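Local coordinates for ML032222a iGluR (Mnemiopsis leidyi, PDB 4YKI), which binds glycine in the ligand-binding domain of a ctenophore ionotropic glutamate receptor subunit, and so probably drives opening of the receptor's ion channel, at residues L12-E17 with I88-S93; P19-A24 with G36-M41; D103-F108 with E213-L218; R61-L66 with N74-D79. One frame throughout, in Å; residues are numbered along the deposited sequence.

Contact 1. Residues L12-E17 with I88-S93; sequences LGSVEE and IAIDLS. With GLY (glycine), chain E.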
loop_
_atom_site.group_PDB
_atom_site.type_symbol
_atom_site.label_atom_id
_atom_site.label_comp_id
_atom_site.label_asym_id
_atom_site.label_seq_id
_atom_site.Cartn_x
_atom_site.Cartn_y
_atom_site.Cartn_z
ATOM N N LEU B 12 12.735 19.357 -3.490
ATOM C CA LEU B 12 12.402 17.931 -3.477
ATOM C C LEU B 12 13.657 17.088 -3.423
ATOM O O LEU B 12 14.522 17.200 -4.294
ATOM C CB LEU B 12 11.589 17.560 -4.724
ATOM C CG LEU B 12 10.286 18.351 -4.897
ATOM C CD1 LEU B 12 9.620 17.925 -6.204
ATOM C CD2 LEU B 12 9.357 18.153 -3.711
ATOM N N GLY B 13 13.793 16.261 -2.393
ATOM C CA GLY B 13 14.923 15.356 -2.308
ATOM C C GLY B 13 14.771 14.217 -3.290
ATOM O O GLY B 13 13.693 13.606 -3.368
ATOM N N SER B 14 15.839 13.890 -3.995
ATOM C CA SER B 14 15.826 12.760 -4.899
ATOM C C SER B 14 17.249 12.369 -5.266
ATOM O O SER B 14 18.209 13.114 -4.995
ATOM C CB SER B 14 15.010 13.058 -6.178
ATOM O OG SER B 14 14.560 11.853 -6.781
ATOM N N VAL B 15 17.360 11.189 -5.864
ATOM C CA VAL B 15 18.586 10.689 -6.469
ATOM C C VAL B 15 18.188 9.825 -7.661
ATOM O O VAL B 15 17.045 9.401 -7.764
ATOM C CB VAL B 15 19.439 9.818 -5.507
ATOM C CG1 VAL B 15 19.957 10.611 -4.351
ATOM C CG2 VAL B 15 18.695 8.578 -5.018
ATOM N N GLU B 16 19.127 9.518 -8.541
ATOM C CA GLU B 16 18.844 8.541 -9.584
ATOM C C GLU B 16 18.571 7.172 -8.973
ATOM O O GLU B 16 19.299 6.723 -8.107
ATOM C CB GLU B 16 19.979 8.429 -10.587
ATOM C CG GLU B 16 19.785 7.364 -11.644
ATOM C CD GLU B 16 20.707 7.607 -12.814
ATOM O OE1 GLU B 16 21.921 7.348 -12.682
ATOM O OE2 GLU B 16 20.255 8.150 -13.825
ATOM N N GLU B 17 17.505 6.528 -9.444
ATOM C CA GLU B 17 17.160 5.145 -9.121
ATOM C C GLU B 17 16.202 4.668 -10.210
ATOM O O GLU B 17 14.994 4.904 -10.135
ATOM C CB GLU B 17 16.497 5.024 -7.748
ATOM C CG GLU B 17 16.063 3.592 -7.428
ATOM C CD GLU B 17 16.552 3.068 -6.099
ATOM O OE1 GLU B 17 17.760 3.175 -5.824
ATOM O OE2 GLU B 17 15.732 2.511 -5.329
ATOM N N ILE B 88 10.579 14.186 0.046
ATOM C CA ILE B 88 11.485 13.261 -0.627
ATOM C C ILE B 88 10.668 12.580 -1.719
ATOM O O ILE B 88 9.718 11.826 -1.413
ATOM C CB ILE B 88 12.090 12.250 0.341
ATOM C CG1 ILE B 88 12.894 12.965 1.448
ATOM C CG2 ILE B 88 12.965 11.265 -0.425
ATOM C CD1 ILE B 88 13.341 12.032 2.573
ATOM N N ALA B 89 10.993 12.890 -2.982
ATOM C CA ALA B 89 10.276 12.384 -4.153
ATOM C C ALA B 89 11.125 11.322 -4.845
ATOM O O ALA B 89 11.983 11.635 -5.683
ATOM C CB ALA B 89 9.935 13.515 -5.082
ATOM N N ILE B 90 10.911 10.058 -4.464
ATOM C CA ILE B 90 11.673 8.922 -4.964
ATOM C C ILE B 90 10.871 7.684 -4.570
ATOM O O ILE B 90 9.805 7.803 -3.952
ATOM C CB ILE B 90 13.112 8.948 -4.346
ATOM C CG1 ILE B 90 14.133 8.073 -5.103
ATOM C CG2 ILE B 90 13.054 8.601 -2.852
ATOM C CD1 ILE B 90 14.156 8.238 -6.619
ATOM N N ASP B 91 11.353 6.499 -4.936
ATOM C CA ASP B 91 10.843 5.264 -4.336
ATOM C C ASP B 91 11.388 5.146 -2.924
ATOM O O ASP B 91 12.371 4.458 -2.679
ATOM C CB ASP B 91 11.216 4.057 -5.189
ATOM C CG ASP B 91 12.717 3.891 -5.414
ATOM O OD1 ASP B 91 13.407 4.878 -5.768
ATOM O OD2 ASP B 91 13.194 2.720 -5.263
ATOM N N LEU B 92 10.731 5.822 -1.986
ATOM C CA LEU B 92 11.204 5.842 -0.602
ATOM C C LEU B 92 10.489 4.741 0.174
ATOM O O LEU B 92 9.278 4.806 0.410
ATOM C CB LEU B 92 11.001 7.191 0.091
ATOM C CG LEU B 92 11.734 7.341 1.427
ATOM C CD1 LEU B 92 13.254 7.360 1.255
ATOM C CD2 LEU B 92 11.264 8.581 2.138
ATOM N N SER B 93 11.243 3.734 0.601
ATOM C CA SER B 93 10.655 2.591 1.294
ATOM C C SER B 93 10.207 2.964 2.692
ATOM O O SER B 93 10.870 3.725 3.403
ATOM C CB SER B 93 11.668 1.476 1.378
ATOM O OG SER B 93 12.101 1.167 0.068
HETATM N N GLY E . 14.326 2.422 -2.106
HETATM C CA GLY E . 15.516 2.481 -1.227
HETATM C C GLY E . 15.263 3.152 0.101
HETATM O O GLY E . 16.193 3.146 0.936
HETATM O OXT GLY E . 14.161 3.701 0.314
#
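Glu17 and Asp91 meet through their carboxylates, OE2 of Glu17 lying 2.5 Å from OD2 of Asp91. An approach so short suggests that one of the two acids carries a proton. Followed outward, the Glu17 side chain leaves the backbone with CG anti to N (chi1 177°). Its CB rests against Ile90 CD1 and CG passes 3.4 Å from Asp91 OD1. Chi2 bends the chain at CD; the side chains cross at about a right angle, the carboxylate planes 56° apart. At the tip, OE2 faces Asp91 while OE1 forms a salt bridge with Arg144, whose positive charge would be expected to stabilise this pair of acids.

Behind the acids, strand 9-13 runs parallel to strand 87-89 in the small parallel sheet of the periplasmic-binding-protein-like fold, with Gly13 paired with Ile88. Ala89 N donates to Gly13 O at 2.8 Å, nearly along the C=O axis. Beyond Gly13 the ladder is continued by a side chain: Ser14 OG donates to Ala89 O, also at 2.8 Å and tilted 20° from the carbonyl plane. Ile90 sits at the corner where the chain leaves this sheet for strand 91-93, and its CD1 packs 3.3 Å from Val15 O. Past the corner, Asp91 lies at the centre of an inverse gamma turn and offers its carbonyl O to the ammonium N of the bound glycine at 2.9 Å; at the other end of the ligand, Ser93 N donates almost straight to OXT.

Contact 2. Residues P19-A24 with G36-M41; sequences PFMFFA and GMVNDM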
loop_
_atom_site.group_PDB
_atom_site.type_symbol
_atom_site.label_atom_id
_atom_site.label_comp_id
_atom_site.label_asym_id
_atom_site.label_seq_id
_atom_site.Cartn_x
_atom_site.Cartn_y
_atom_site.Cartn_z
ATOM N N PRO B 19 13.701 2.632 -12.457
ATOM C CA PRO B 19 13.110 3.519 -13.460
ATOM C C PRO B 19 12.310 4.660 -12.811
ATOM O O PRO B 19 11.555 5.345 -13.501
ATOM C CB PRO B 19 12.154 2.587 -14.191
ATOM C CG PRO B 19 11.620 1.734 -13.105
ATOM C CD PRO B 19 12.792 1.509 -12.151
ATOM N N PHE B 20 12.462 4.846 -11.508
ATOM C CA PHE B 20 11.784 5.896 -10.775
ATOM C C PHE B 20 12.344 7.280 -11.102
ATOM O O PHE B 20 11.574 8.211 -11.343
ATOM C CB PHE B 20 11.865 5.582 -9.288
ATOM C CG PHE B 20 11.193 4.284 -8.926
ATOM C CD1 PHE B 20 9.819 4.173 -8.967
ATOM C CD2 PHE B 20 11.935 3.164 -8.602
ATOM C CE1 PHE B 20 9.193 2.976 -8.667
ATOM C CE2 PHE B 20 11.314 1.962 -8.301
ATOM C CZ PHE B 20 9.946 1.865 -8.336
ATOM N N MET B 21 13.667 7.396 -11.141
ATOM C CA MET B 21 14.351 8.640 -11.514
ATOM C C MET B 21 15.599 8.307 -12.310
ATOM O O MET B 21 16.344 7.386 -11.964
ATOM C CB MET B 21 14.755 9.478 -10.307
ATOM C CG MET B 21 13.613 10.207 -9.634
ATOM S SD MET B 21 12.817 11.378 -10.749
ATOM C CE MET B 21 12.641 12.767 -9.652
ATOM N N PHE B 22 15.786 9.097 -13.368
ATOM C CA PHE B 22 16.977 9.133 -14.202
ATOM C C PHE B 22 17.532 10.557 -14.083
ATOM O O PHE B 22 16.772 11.519 -14.197
ATOM C CB PHE B 22 16.620 8.876 -15.674
ATOM C CG PHE B 22 16.035 7.508 -15.961
ATOM C CD1 PHE B 22 14.714 7.213 -15.652
ATOM C CD2 PHE B 22 16.783 6.556 -16.627
ATOM C CE1 PHE B 22 14.183 5.969 -15.938
ATOM C CE2 PHE B 22 16.247 5.321 -16.927
ATOM C CZ PHE B 22 14.954 5.030 -16.591
ATOM N N PHE B 23 18.839 10.684 -13.864
ATOM C CA PHE B 23 19.493 11.992 -13.732
ATOM C C PHE B 23 20.581 12.126 -14.786
ATOM O O PHE B 23 21.551 11.376 -14.786
ATOM C CB PHE B 23 20.101 12.169 -12.326
ATOM C CG PHE B 23 20.837 13.474 -12.141
ATOM C CD1 PHE B 23 20.152 14.665 -12.123
ATOM C CD2 PHE B 23 22.220 13.504 -12.007
ATOM C CE1 PHE B 23 20.813 15.860 -11.972
ATOM C CE2 PHE B 23 22.885 14.710 -11.840
ATOM C CZ PHE B 23 22.180 15.889 -11.836
ATOM N N ALA B 24 20.404 13.072 -15.695
ATOM C CA ALA B 24 21.407 13.370 -16.702
ATOM C C ALA B 24 22.479 14.258 -16.088
ATOM O O ALA B 24 22.166 15.222 -15.390
ATOM C CB ALA B 24 20.773 14.048 -17.897
ATOM N N GLY B 36 11.598 10.121 -15.464
ATOM C CA GLY B 36 11.228 8.844 -14.892
ATOM C C GLY B 36 9.834 8.847 -14.298
ATOM O O GLY B 36 9.118 9.847 -14.374
ATOM N N MET B 37 9.435 7.709 -13.737
ATOM C CA MET B 37 8.111 7.566 -13.147
ATOM C C MET B 37 7.839 8.609 -12.076
ATOM O O MET B 37 6.772 9.237 -12.064
ATOM C CB MET B 37 7.961 6.162 -12.570
ATOM C CG MET B 37 6.675 5.969 -11.793
ATOM S SD MET B 37 6.478 4.269 -11.278
ATOM C CE MET B 37 4.875 4.299 -10.486
ATOM N N VAL B 38 8.772 8.785 -11.149
ATOM C CA VAL B 38 8.555 9.753 -10.083
ATOM C C VAL B 38 8.521 11.181 -10.637
ATOM O O VAL B 38 7.710 12.001 -10.223
ATOM C CB VAL B 38 9.595 9.591 -8.942
ATOM C CG1 VAL B 38 9.575 10.761 -7.983
ATOM C CG2 VAL B 38 9.292 8.292 -8.183
ATOM N N ASN B 39 9.406 11.498 -11.582
ATOM C CA ASN B 39 9.364 12.805 -12.199
ATOM C C ASN B 39 8.000 13.092 -12.825
ATOM O O ASN B 39 7.471 14.185 -12.697
ATOM C CB ASN B 39 10.464 12.969 -13.241
ATOM C CG ASN B 39 10.496 14.373 -13.797
ATOM O OD1 ASN B 39 10.757 15.329 -13.080
ATOM N ND2 ASN B 39 10.226 14.504 -15.082
ATOM N N ASP B 40 7.442 12.110 -13.525
ATOM C CA ASP B 40 6.122 12.286 -14.137
ATOM C C ASP B 40 5.054 12.546 -13.069
ATOM O O ASP B 40 4.163 13.344 -13.282
ATOM C CB ASP B 40 5.728 11.060 -14.981
ATOM C CG ASP B 40 6.453 10.971 -16.306
ATOM O OD1 ASP B 40 7.120 11.940 -16.714
ATOM O OD2 ASP B 40 6.289 9.920 -16.955
ATOM N N MET B 41 5.148 11.876 -11.921
ATOM C CA MET B 41 4.249 12.139 -10.801
ATOM C C MET B 41 4.398 13.575 -10.290
ATOM O O MET B 41 3.404 14.255 -10.061
ATOM C CB MET B 41 4.530 11.151 -9.669
ATOM C CG MET B 41 4.194 9.715 -10.023
ATOM S SD MET B 41 4.842 8.483 -8.903
ATOM C CE MET B 41 3.932 8.829 -7.385
#
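Phe20 and Met21 straddle the first turn of helix 37-49, whose N-cap position is Gly36; both residues also face Glu17 in a classic beta bulge. The tight part is the backbone. Met37 N donates in a nearly straight bond to Pro19 O (3.2 Å), and Val38 N reaches a lone pair of Phe20 O at 2.9 Å. Two amides of the opening turn, which have no earlier helical carbonyl to bond, are thus satisfied by the carbonyls of Pro19 and Phe20. Gly36 fits closely here: at its backbone angles a CB would clash with Phe20 O.

Around this seam the side chains pack more loosely. Met37 is extended beyond CG and runs beside Phe20, pointing the same way, which brings SD 4.0 Å from Phe20 CE1 in an oblique Met-aromatic contact. Val38 sits between the two residues of the bulge, with CG2 against Phe20 CB and CG1 against Met21 CE. The Phe20 ring meets that of Tyr214, a pocket residue, so Phe20 stands one layer behind the ligand site.

Toward Phe22 and Asn39, both partly exposed, the contact thins. Phe22 presents its ring edge, with CD1 3.9 Å from Gly36 CA, and Asn39 OD1 is hydrogen-bonded to Tyr55 OH. The Met21 side chain crosses Asn39 at about a right angle, and a bend at chi2 (-61°) brings its SD 3.8 Å from Asn39 CB.

Contact 3. Residues D103-F108 with E213-L218; sequences DYSFPF and EYAFGL. With MG (magnesium ion), chain D.
Ser105 and Phe216 meet midway along an antiparallel pairing in which strand 103-104 and the irregular chain after it lie against the end of strand 202-218, in the mixed sheet of this two-lobed binding domain. Asp103 with Leu218 is a hydrogen-bonded pair and Tyr104 with Gly217 a non-hydrogen-bonded one. Ser105 N still donates to Phe216 O, but the return bond uses a side chain: Ser105 OG, set between its own N and carbonyl carbon (chi1 73°), accepts from Phe216 N at 2.9 Å. The same OG donates to Phe106 O, so the hydroxyl accepts from one segment and donates within the other, where the regular bonding pattern breaks. Phe108 N bonds Tyr214 O at 2.9 Å.

Phe108 CG is placed likewise, at chi1 64°. Tyr214 CB lies over one face of the ring, 3.9 Å above the plane and offset toward the rim. CE2 approaches Phe216 CE1 at 3.8 Å, the ring planes 71° apart, and helix 37-49 covers this aromatic pair through Met41. On Ala215 the methyl CB packs against Tyr104 CD1 and Pro107 CB.

Glu213 passes over Pro107 CB and CG. Its counterpart and Asp110 from the second subunit join it and Asp110 around the magnesium ion, tying the two subunits together. Glu213 OE2 binds the metal at 2.1 Å and is also hydrogen-bonded to Arg236 NH1 of the second subunit, while OE1 accepts from a metal-bound water at 2.6 Å.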
loop_
_atom_site.group_PDB
_atom_site.type_symbol
_atom_site.label_atom_id
_atom_site.label_comp_id
_atom_site.label_asym_id
_atom_site.label_seq_id
_atom_site.Cartn_x
_atom_site.Cartn_y
_atom_site.Cartn_z
ATOM N N ASP B 103 7.418 11.602 8.371
ATOM C CA ASP B 103 6.167 11.012 7.917
ATOM C C ASP B 103 6.325 10.500 6.495
ATOM O O ASP B 103 7.289 10.828 5.779
ATOM C CB ASP B 103 5.036 12.038 7.955
ATOM C CG ASP B 103 4.497 12.296 9.366
ATOM O OD1 ASP B 103 4.824 11.556 10.317
ATOM O OD2 ASP B 103 3.704 13.244 9.488
ATOM N N TYR B 104 5.361 9.684 6.094
ATOM C CA TYR B 104 5.230 9.238 4.719
ATOM C C TYR B 104 3.917 9.743 4.144
ATOM O O TYR B 104 2.923 9.878 4.859
ATOM C CB TYR B 104 5.246 7.724 4.638
ATOM C CG TYR B 104 6.581 7.097 4.904
ATOM C CD1 TYR B 104 7.528 6.998 3.894
ATOM C CD2 TYR B 104 6.901 6.576 6.156
ATOM C CE1 TYR B 104 8.736 6.387 4.116
ATOM C CE2 TYR B 104 8.107 5.948 6.390
ATOM C CZ TYR B 104 9.028 5.880 5.365
ATOM O OH TYR B 104 10.193 5.213 5.597
ATOM N N SER B 105 3.913 9.951 2.835
ATOM C CA SER B 105 2.685 10.162 2.086
ATOM C C SER B 105 1.879 8.878 1.964
ATOM O O SER B 105 2.362 7.794 2.283
ATOM C CB SER B 105 3.005 10.653 0.673
ATOM O OG SER B 105 3.538 9.615 -0.132
ATOM N N PHE B 106 0.663 9.011 1.457
ATOM C CA PHE B 106 -0.065 7.869 0.951
ATOM C C PHE B 106 0.846 7.074 0.002
ATOM O O PHE B 106 1.540 7.673 -0.822
ATOM C CB PHE B 106 -1.315 8.342 0.212
ATOM C CG PHE B 106 -2.260 7.225 -0.111
ATOM C CD1 PHE B 106 -3.131 6.740 0.851
ATOM C CD2 PHE B 106 -2.240 6.617 -1.354
ATOM C CE1 PHE B 106 -3.969 5.683 0.581
ATOM C CE2 PHE B 106 -3.082 5.554 -1.628
ATOM C CZ PHE B 106 -3.941 5.093 -0.662
ATOM N N PRO B 107 0.858 5.747 0.115
ATOM C CA PRO B 107 1.859 5.003 -0.655
ATOM C C PRO B 107 1.383 4.658 -2.052
ATOM O O PRO B 107 0.170 4.636 -2.297
ATOM C CB PRO B 107 2.051 3.737 0.184
ATOM C CG PRO B 107 0.748 3.500 0.830
ATOM C CD PRO B 107 0.177 4.882 1.102
ATOM N N PHE B 108 2.320 4.347 -2.943
ATOM C CA PHE B 108 1.978 4.058 -4.326
ATOM C C PHE B 108 2.461 2.717 -4.891
ATOM O O PHE B 108 2.140 2.411 -6.025
ATOM C CB PHE B 108 2.404 5.223 -5.244
ATOM C CG PHE B 108 3.901 5.472 -5.312
ATOM C CD1 PHE B 108 4.682 4.851 -6.287
ATOM C CD2 PHE B 108 4.523 6.357 -4.440
ATOM C CE1 PHE B 108 6.062 5.091 -6.369
ATOM C CE2 PHE B 108 5.895 6.602 -4.521
ATOM C CZ PHE B 108 6.665 5.956 -5.476
ATOM N N GLU B 213 6.071 -0.497 1.497
ATOM C CA GLU B 213 5.572 0.366 0.436
ATOM C C GLU B 213 6.672 1.286 -0.036
ATOM O O GLU B 213 7.600 1.612 0.711
ATOM C CB GLU B 213 4.502 1.297 0.992
ATOM C CG GLU B 213 3.245 0.635 1.422
ATOM C CD GLU B 213 2.341 0.254 0.271
ATOM O OE1 GLU B 213 2.636 0.590 -0.907
ATOM O OE2 GLU B 213 1.279 -0.357 0.554
ATOM N N TYR B 214 6.523 1.770 -1.264
ATOM C CA TYR B 214 7.134 3.004 -1.694
ATOM C C TYR B 214 6.146 4.157 -1.509
ATOM O O TYR B 214 4.960 4.048 -1.832
ATOM C CB TYR B 214 7.552 2.940 -3.173
ATOM C CG TYR B 214 8.665 1.978 -3.481
ATOM C CD1 TYR B 214 9.713 1.781 -2.589
ATOM C CD2 TYR B 214 8.683 1.285 -4.672
ATOM C CE1 TYR B 214 10.763 0.899 -2.902
ATOM C CE2 TYR B 214 9.718 0.440 -4.995
ATOM C CZ TYR B 214 10.748 0.235 -4.115
ATOM O OH TYR B 214 11.739 -0.633 -4.485
ATOM N N ALA B 215 6.646 5.255 -0.959
ATOM C CA ALA B 215 5.875 6.445 -0.739
ATOM C C ALA B 215 6.826 7.627 -0.872
ATOM O O ALA B 215 8.021 7.445 -1.143
ATOM C CB ALA B 215 5.234 6.409 0.639
ATOM N N PHE B 216 6.305 8.841 -0.734
ATOM C CA PHE B 216 7.161 10.017 -0.621
ATOM C C PHE B 216 7.375 10.300 0.878
ATOM O O PHE B 216 6.550 9.936 1.735
ATOM C CB PHE B 216 6.525 11.225 -1.329
ATOM C CG PHE B 216 6.496 11.148 -2.845
ATOM C CD1 PHE B 216 7.164 10.178 -3.564
ATOM C CD2 PHE B 216 5.794 12.105 -3.542
ATOM C CE1 PHE B 216 7.115 10.160 -4.955
ATOM C CE2 PHE B 216 5.749 12.086 -4.935
ATOM C CZ PHE B 216 6.429 11.109 -5.616
ATOM N N GLY B 217 8.483 10.963 1.195
ATOM C CA GLY B 217 8.773 11.354 2.571
ATOM C C GLY B 217 8.406 12.800 2.841
ATOM O O GLY B 217 8.616 13.658 1.989
ATOM N N LEU B 218 7.829 13.061 4.012
ATOM C CA LEU B 218 7.395 14.385 4.415
ATOM C C LEU B 218 7.869 14.672 5.827
ATOM O O LEU B 218 7.877 13.780 6.661
ATOM C CB LEU B 218 5.863 14.480 4.390
ATOM C CG LEU B 218 5.279 14.498 2.968
ATOM C CD1 LEU B 218 3.819 14.052 2.922
ATOM C CD2 LEU B 218 5.446 15.872 2.373
HETATM MG MG MG D . -0.064 -1.305 -0.689
HETATM O O HOH W 1 0.540 -0.085 -2.301
HETATM O O HOH W 2 -0.688 -2.329 1.045
#

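Contact 4. Residues R61-L66 with N74-D79; sequences RKFGAL and NGMIRD. With GLY (glycine), chain E.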
loop_
_atom_site.group_PDB
_atom_site.type_symbol
_atom_site.label_atom_id
_atom_site.label_comp_id
_atom_site.label_asym_id
_atom_site.label_seq_id
_atom_site.Cartn_x
_atom_site.Cartn_y
_atom_site.Cartn_z
ATOM N N ARG B 61 24.901 10.980 -1.324
ATOM C CA ARG B 61 24.207 10.125 -2.296
ATOM C C ARG B 61 23.569 8.864 -1.672
ATOM O O ARG B 61 23.384 7.851 -2.326
ATOM C CB ARG B 61 25.092 9.851 -3.518
ATOM C CG ARG B 61 25.484 11.123 -4.358
ATOM C CD ARG B 61 24.250 11.812 -5.032
ATOM N NE ARG B 61 24.617 12.765 -6.090
ATOM C CZ ARG B 61 24.958 14.035 -5.889
ATOM N NH1 ARG B 61 24.978 14.537 -4.665
ATOM N NH2 ARG B 61 25.257 14.820 -6.918
ATOM N N LYS B 62 23.203 8.973 -0.403
ATOM C CA LYS B 62 22.503 7.902 0.295
ATOM C C LYS B 62 20.992 8.152 0.360
ATOM O O LYS B 62 20.529 9.292 0.325
ATOM C CB LYS B 62 23.027 7.750 1.730
ATOM C CG LYS B 62 24.534 7.635 1.878
ATOM C CD LYS B 62 25.120 6.526 1.030
ATOM C CE LYS B 62 26.619 6.449 1.237
ATOM N NZ LYS B 62 27.304 5.601 0.233
ATOM N N PHE B 63 20.225 7.082 0.511
ATOM C CA PHE B 63 18.802 7.201 0.776
ATOM C C PHE B 63 18.573 7.679 2.217
ATOM O O PHE B 63 17.887 8.673 2.444
ATOM C CB PHE B 63 18.065 5.883 0.475
ATOM C CG PHE B 63 17.587 5.767 -0.946
ATOM C CD1 PHE B 63 18.485 5.593 -1.983
ATOM C CD2 PHE B 63 16.242 5.852 -1.247
ATOM C CE1 PHE B 63 18.042 5.504 -3.297
ATOM C CE2 PHE B 63 15.800 5.771 -2.552
ATOM C CZ PHE B 63 16.702 5.601 -3.580
ATOM N N GLY B 64 19.178 6.977 3.176
ATOM C CA GLY B 64 19.227 7.425 4.561
ATOM C C GLY B 64 18.897 6.358 5.588
ATOM O O GLY B 64 17.922 5.596 5.439
ATOM N N ALA B 65 19.701 6.325 6.643
ATOM C CA ALA B 65 19.504 5.428 7.756
ATOM C C ALA B 65 19.986 6.116 9.017
ATOM O O ALA B 65 20.705 7.126 8.957
ATOM C CB ALA B 65 20.275 4.113 7.538
ATOM N N LEU B 66 19.597 5.557 10.157
ATOM C CA LEU B 66 19.966 6.086 11.457
ATOM C C LEU B 66 21.221 5.375 11.984
ATOM O O LEU B 66 21.258 4.140 12.089
ATOM C CB LEU B 66 18.805 5.899 12.430
ATOM C CG LEU B 66 19.024 6.365 13.873
ATOM C CD1 LEU B 66 19.368 7.830 13.969
ATOM C CD2 LEU B 66 17.750 6.094 14.643
ATOM N N ASN B 74 21.422 10.266 7.879
ATOM C CA ASN B 74 22.161 10.691 6.692
ATOM C C ASN B 74 21.242 10.656 5.474
ATOM O O ASN B 74 20.022 10.479 5.606
ATOM C CB ASN B 74 23.450 9.863 6.515
ATOM C CG ASN B 74 23.203 8.402 6.295
ATOM O OD1 ASN B 74 22.082 7.962 6.034
ATOM N ND2 ASN B 74 24.269 7.627 6.385
ATOM N N GLY B 75 21.805 10.885 4.298
ATOM C CA GLY B 75 21.054 10.748 3.057
ATOM C C GLY B 75 19.940 11.756 2.880
ATOM O O GLY B 75 19.920 12.846 3.447
ATOM N N MET B 76 18.964 11.367 2.071
ATOM C CA MET B 76 17.804 12.225 1.819
ATOM C C MET B 76 17.015 12.465 3.097
ATOM O O MET B 76 16.438 13.527 3.256
ATOM C CB MET B 76 16.916 11.623 0.721
ATOM C CG MET B 76 17.542 11.716 -0.676
ATOM S SD MET B 76 16.525 10.987 -1.994
ATOM C CE MET B 76 16.873 9.274 -1.665
ATOM N N ILE B 77 16.966 11.473 3.987
ATOM C CA ILE B 77 16.259 11.645 5.251
ATOM C C ILE B 77 16.859 12.826 6.022
ATOM O O ILE B 77 16.142 13.701 6.506
ATOM C CB ILE B 77 16.311 10.373 6.123
ATOM C CG1 ILE B 77 15.721 9.143 5.409
ATOM C CG2 ILE B 77 15.581 10.624 7.441
ATOM C CD1 ILE B 77 14.254 9.200 5.097
ATOM N N ARG B 78 18.188 12.855 6.135
ATOM C CA ARG B 78 18.859 13.928 6.863
ATOM C C ARG B 78 18.599 15.292 6.234
ATOM O O ARG B 78 18.367 16.270 6.939
ATOM C CB ARG B 78 20.367 13.652 6.970
ATOM C CG ARG B 78 21.176 14.724 7.678
ATOM C CD ARG B 78 20.763 14.961 9.124
ATOM N NE ARG B 78 21.671 15.914 9.772
ATOM C CZ ARG B 78 22.844 15.598 10.319
ATOM N NH1 ARG B 78 23.283 14.346 10.359
ATOM N NH2 ARG B 78 23.579 16.559 10.841
ATOM N N ASP B 79 18.627 15.357 4.903
ATOM C CA ASP B 79 18.371 16.633 4.241
ATOM C C ASP B 79 16.967 17.137 4.556
ATOM O O ASP B 79 16.750 18.332 4.716
ATOM C CB ASP B 79 18.536 16.503 2.725
ATOM C CG ASP B 79 19.975 16.598 2.242
ATOM O OD1 ASP B 79 20.913 16.727 3.052
ATOM O OD2 ASP B 79 20.131 16.503 0.998
HETATM N N GLY E . 14.326 2.422 -2.106
HETATM C CA GLY E . 15.516 2.481 -1.227
HETATM C C GLY E . 15.263 3.152 0.101
HETATM O O GLY E . 16.193 3.146 0.936
HETATM O OXT GLY E . 14.161 3.701 0.314
#
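Phe63 lies between the bound glycine and Met76. The ligand CA sits over one ring face, 3.4 Å above the plane, and Met76 CE over the opposite face at 3.5 Å, each offset toward the rim. The closest approach to the ligand is Phe63 CD2 to its carboxylate carbon, 3.2 Å. Met76 runs alongside Phe63, pointing the same way; its bend at chi3 (-77°) turns CE onto the ring in a CH-pi contact, with SD farther off in a looser Met-aromatic one. Arg144 adds a cation-pi interaction with the same ring.

The next shell fixes the backbone that carries the phenyl group. Met76 N donates to Lys62 O at 3.1 Å and more weakly to Phe63 O, which also takes a weak bond from Ile77 N, so the start of helix 75-81 grips the carbonyls of Lys62 and of Phe63 itself. Close approach depends on two glycines: a CB on Gly64 would clash with Ile77 CG1, and one on Gly75 with Lys62 O.

Farther out, Asn74 OD1 accepts from Ala65 N at 3.0 Å while its ND2 bonds Ser143 OG across the cleft. Asp60 bonds both Gly75 N and Lys62 N, bracing loop and helix start together, and Gly64 O bonds Arg98, itself a ligand-binding residue. An aromatic side chain lying over the ligand in the cleft between two lobes is a recurring feature of glutamate-receptor ligand-binding domains.

All four contacts are largely buried, but contact 1 lies nearest the centre of the chain, about 7 Å from it, and every touching residue there is buried. Contacts 1 and 4 share the glycine: the first supplies acids and backbone polar groups, the second an aromatic face. Met76 also packs on Ser14 and Ile88, tying the two together. Contact 2 backs the pocket through Phe20, which touches Asp91; loop carbonyls take up the first amides of a helix there and, more weakly in part, in contact 4. Contact 3, mainly strand pairing, shares Gly217-Ile88 hydrogen bonding with contact 1 and reaches helix 37-49 of contact 2; it alone extends to the second subunit, through the magnesium ion, a hydrogen bond and packing.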